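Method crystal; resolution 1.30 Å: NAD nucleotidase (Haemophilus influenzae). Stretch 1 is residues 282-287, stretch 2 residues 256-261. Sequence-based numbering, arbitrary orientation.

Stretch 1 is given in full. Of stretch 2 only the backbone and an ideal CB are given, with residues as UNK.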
ATOM      1  N   GLY A 282      10.760 -19.303  19.176  1.00 10.44           N
ATOM      2  CA  GLY A 282       9.536 -19.124  18.413  1.00 10.00           C
ATOM      3  C   GLY A 282       9.594 -19.674  16.997  1.00  8.73           C
ATOM      4  O   GLY A 282       8.825 -19.238  16.132  1.00  9.61           O
ATOM      5  N   ILE A 283      10.488 -20.632  16.750  1.00  8.77           N
ATOM      6  CA  ILE A 283      10.549 -21.296  15.449  1.00  8.80           C
ATOM      7  C   ILE A 283       9.605 -22.506  15.442  1.00  9.27           C
ATOM      8  O   ILE A 283       9.662 -23.341  16.346  1.00  9.36           O
ATOM      9  CB  ILE A 283      11.980 -21.755  15.128  1.00  9.13           C
ATOM     10  CG1 ILE A 283      12.940 -20.557  15.129  1.00 11.63           C
ATOM     11  CG2 ILE A 283      12.008 -22.517  13.804  1.00 11.90           C
ATOM     12  CD1 ILE A 283      12.602 -19.499  14.105  1.00 13.64           C
ATOM     13  N   ALA A 284       8.714 -22.579  14.448  1.00  8.79           N
ATOM     14  CA  ALA A 284       7.713 -23.644  14.375  1.00  8.32           C
ATOM     15  C   ALA A 284       8.232 -24.887  13.655  1.00  7.08           C
ATOM     16  O   ALA A 284       8.918 -24.785  12.644  1.00  8.83           O
ATOM     17  CB  ALA A 284       6.449 -23.126  13.682  1.00  9.55           C
ATOM     18  N   SER A 285       7.850 -26.052  14.181  1.00  8.27           N
ATOM     19  CA  SER A 285       8.057 -27.337  13.517  1.00  8.08           C
ATOM     20  C   SER A 285       6.773 -28.147  13.620  1.00  7.45           C
ATOM     21  O   SER A 285       5.981 -27.957  14.548  1.00  8.77           O
ATOM     22  CB  SER A 285       9.212 -28.104  14.156  1.00  9.38           C
ATOM     23  OG  SER A 285       9.009 -28.240  15.541  1.00 13.88           O
ATOM     24  N   ILE A 286       6.581 -29.058  12.673  1.00  7.29           N
ATOM     25  CA  ILE A 286       5.347 -29.836  12.577  1.00  8.23           C
ATOM     26  C   ILE A 286       5.466 -31.197  13.269  1.00  8.79           C
ATOM     27  O   ILE A 286       6.408 -31.950  13.017  1.00  9.61           O
ATOM     28  CB  ILE A 286       4.953 -30.045  11.100  1.00  7.88           C
ATOM     29  CG1 ILE A 286       4.808 -28.689  10.392  1.00  8.94           C
ATOM     30  CG2 ILE A 286       3.670 -30.883  10.994  1.00  8.37           C
ATOM     31  CD1 ILE A 286       3.933 -27.688  11.141  1.00  9.50           C
ATOM     32  N   THR A 287       4.515 -31.498  14.148  1.00  8.19           N
ATOM     33  CA  THR A 287       4.486 -32.773  14.863  1.00  9.55           C
ATOM     34  C   THR A 287       3.329 -33.676  14.416  1.00  9.56           C
ATOM     35  O   THR A 287       3.317 -34.868  14.721  1.00  9.86           O
ATOM     36  CB  THR A 287       4.353 -32.556  16.386  1.00 10.82           C
ATOM     37  OG1 THR A 287       3.125 -31.868  16.658  1.00 11.00           O
ATOM     38  CG2 THR A 287       5.512 -31.735  16.925  1.00 14.19           C
ATOM     39  N   UNK A 256      14.729 -16.225   6.889  1.00  6.06           N
ATOM     40  CA  UNK A 256      15.165 -17.607   6.831  1.00  8.67           C
ATOM     41  C   UNK A 256      14.388 -18.541   7.742  1.00  9.24           C
ATOM     42  O   UNK A 256      14.698 -19.724   7.799  1.00 10.62           O
ATOM     43  CB  UNK A 256      16.652 -17.685   7.181  1.00  8.67           C
ATOM     44  N   UNK A 257      13.368 -18.031   8.439  1.00  7.63           N
ATOM     45  CA  UNK A 257      12.571 -18.864   9.350  1.00  8.22           C
ATOM     46  C   UNK A 257      11.445 -19.590   8.606  1.00  6.22           C
ATOM     47  O   UNK A 257      10.942 -19.090   7.606  1.00  6.47           O
ATOM     48  CB  UNK A 257      11.984 -18.006  10.473  1.00  8.22           C
ATOM     49  N   UNK A 258      11.063 -20.784   9.076  1.00  6.34           N
ATOM     50  CA  UNK A 258       9.976 -21.514   8.405  1.00  6.52           C
ATOM     51  C   UNK A 258       8.619 -20.852   8.616  1.00  7.29           C
ATOM     52  O   UNK A 258       8.372 -20.267   9.671  1.00  6.84           O
ATOM     53  CB  UNK A 258       9.923 -22.958   8.909  1.00  6.52           C
ATOM     54  N   UNK A 259       7.772 -20.931   7.593  1.00  5.57           N
ATOM     55  CA  UNK A 259       6.384 -20.487   7.666  1.00  5.08           C
ATOM     56  C   UNK A 259       5.522 -21.598   7.076  1.00  6.54           C
ATOM     57  O   UNK A 259       5.827 -22.115   5.993  1.00  6.24           O
ATOM     58  CB  UNK A 259       6.174 -19.163   6.929  1.00  5.08           C
ATOM     59  N   UNK A 260       4.431 -21.934   7.758  1.00  4.61           N
ATOM     60  CA  UNK A 260       3.519 -22.978   7.282  1.00  4.17           C
ATOM     61  C   UNK A 260       2.190 -22.363   6.855  1.00  4.66           C
ATOM     62  O   UNK A 260       1.698 -21.448   7.510  1.00  6.45           O
ATOM     63  CB  UNK A 260       3.292 -24.034   8.366  1.00  4.17           C
ATOM     64  N   UNK A 261       1.647 -22.842   5.739  1.00  4.42           N
ATOM     65  CA  UNK A 261       0.407 -22.310   5.168  1.00  4.58           C
ATOM     66  C   UNK A 261      -0.526 -23.470   4.846  1.00  5.26           C
ATOM     67  O   UNK A 261      -0.107 -24.463   4.238  1.00  5.25           O
ATOM     68  CB  UNK A 261       0.687 -21.476   3.916  1.00  4.58           C
TER

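Position 256 has phi/psi of 94/3, and its ideal CB has nothing of stretch 1 within 5.5 Å. Positive phi favours glycine, while stretch 1 offers nothing within reach. The deposited residue is Gly256.

At position 257 the CA-to-CB bond points toward stretch 1, and the ideal CB lies 4.0 Å from Ile283 CD1. That methyl offers an apolar surface but neither charge nor donor, and phi/psi of -85/149 is permissive. An aliphatic side chain would suit, as would a long one whose methylenes pass the methyl. The residue is Glu257, with chi1 and chi2 both m and chi3 at 46°. This bent course leaves the carboxylate beside the isoleucine, Glu257 OE2 being 3.0 Å from Ile283 CD1, a tight contact with a carbon and not a polar pairing.

Position 258 also points toward stretch 1. Its ideal CB is 4.3 Å from Ala284 O and 5.3 Å from Ile283 CG2, so a compact apolar group here would pack against both the Ala284 carbonyl oxygen and the Ile283 methyl. Phi of -70 admits proline, though valine or another small aliphatic would be plausible too. Pro258 is deposited, its ring in the C-gamma endo pucker. Pro258 CG packs 3.7 Å from Ile283 CG2 and lies 3.6 Å from Ala284 O. No direct hydrogen bond joins the stretches; instead a water donates to Pro258 O at 2.9 Å and accepts from Ala284 N at 2.9 Å, bridging the backbones where their CA atoms are 6.7 Å apart.

Position 259 points away, with extended angles of -132/134 and no atom of stretch 1 within 5.5 Å of its ideal CB. Stretch 1 therefore sets no preference, although beta-branched residues favour such a backbone. Val259 fills it, with chi1 t.

Position 260 turns toward stretch 1 again. The ideal CB is 4.6 Å from Ile286 CD1, and farther out lie the Ala284 methyl and carbonyl: a mostly apolar site with space for a large side chain. Leucine, methionine or an aromatic could reach across it. Phe260 does so, with chi1 m and chi2 -83°. Ile286 CD1 sits 3.7 Å from the centroid of the Phe260 ring and 3° off its normal, a CH-pi contact over the face, and Ile286 CG1 approaches Phe260 CE1 to 3.5 Å. At the ring edge Ala284 O is 3.4 Å from Phe260 CE2, while Ala284 CB is 4.0 Å from the same CE2 atom.

Position 261, at -131/133, is out of reach, and many strand-forming residues would do. Val261 is deposited, with chi1 t.

Stretch 2 (256-261) GEPVFV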
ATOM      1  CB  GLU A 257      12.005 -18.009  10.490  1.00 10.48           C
ATOM      2  CG  GLU A 257      13.080 -17.169  11.206  1.00 13.98           C
ATOM      3  CD  GLU A 257      14.240 -17.981  11.726  1.00 14.93           C
ATOM      4  OE1 GLU A 257      14.764 -18.850  10.996  1.00 26.17           O
ATOM      5  OE2 GLU A 257      14.651 -17.740  12.883  1.00 30.64           O
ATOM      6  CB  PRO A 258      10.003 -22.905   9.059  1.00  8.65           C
ATOM      7  CG  PRO A 258      10.719 -22.720  10.364  1.00 11.01           C
ATOM      8  CD  PRO A 258      11.649 -21.539  10.201  1.00  7.60           C
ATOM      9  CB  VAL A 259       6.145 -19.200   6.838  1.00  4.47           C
ATOM     10  CG1 VAL A 259       4.710 -18.675   7.057  1.00  6.39           C
ATOM     11  CG2 VAL A 259       7.180 -18.098   7.159  1.00  6.67           C
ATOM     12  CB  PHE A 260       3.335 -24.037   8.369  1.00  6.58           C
ATOM     13  CG  PHE A 260       4.619 -24.713   8.733  1.00  5.17           C
ATOM     14  CD1 PHE A 260       5.096 -25.763   7.964  1.00  6.29           C
ATOM     15  CD2 PHE A 260       5.393 -24.258   9.789  1.00  6.97           C
ATOM     16  CE1 PHE A 260       6.311 -26.378   8.261  1.00  7.83           C
ATOM     17  CE2 PHE A 260       6.614 -24.874  10.096  1.00  7.11           C
ATOM     18  CZ  PHE A 260       7.065 -25.930   9.333  1.00  7.72           C
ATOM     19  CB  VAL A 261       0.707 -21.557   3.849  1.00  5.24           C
ATOM     20  CG1 VAL A 261      -0.578 -21.035   3.201  1.00  6.43           C
ATOM     21  CG2 VAL A 261       1.719 -20.432   4.076  1.00  6.53           C
TER
HETATM   22  O   HOH W   1       8.773 -20.461  12.492  1.00  9.11           O
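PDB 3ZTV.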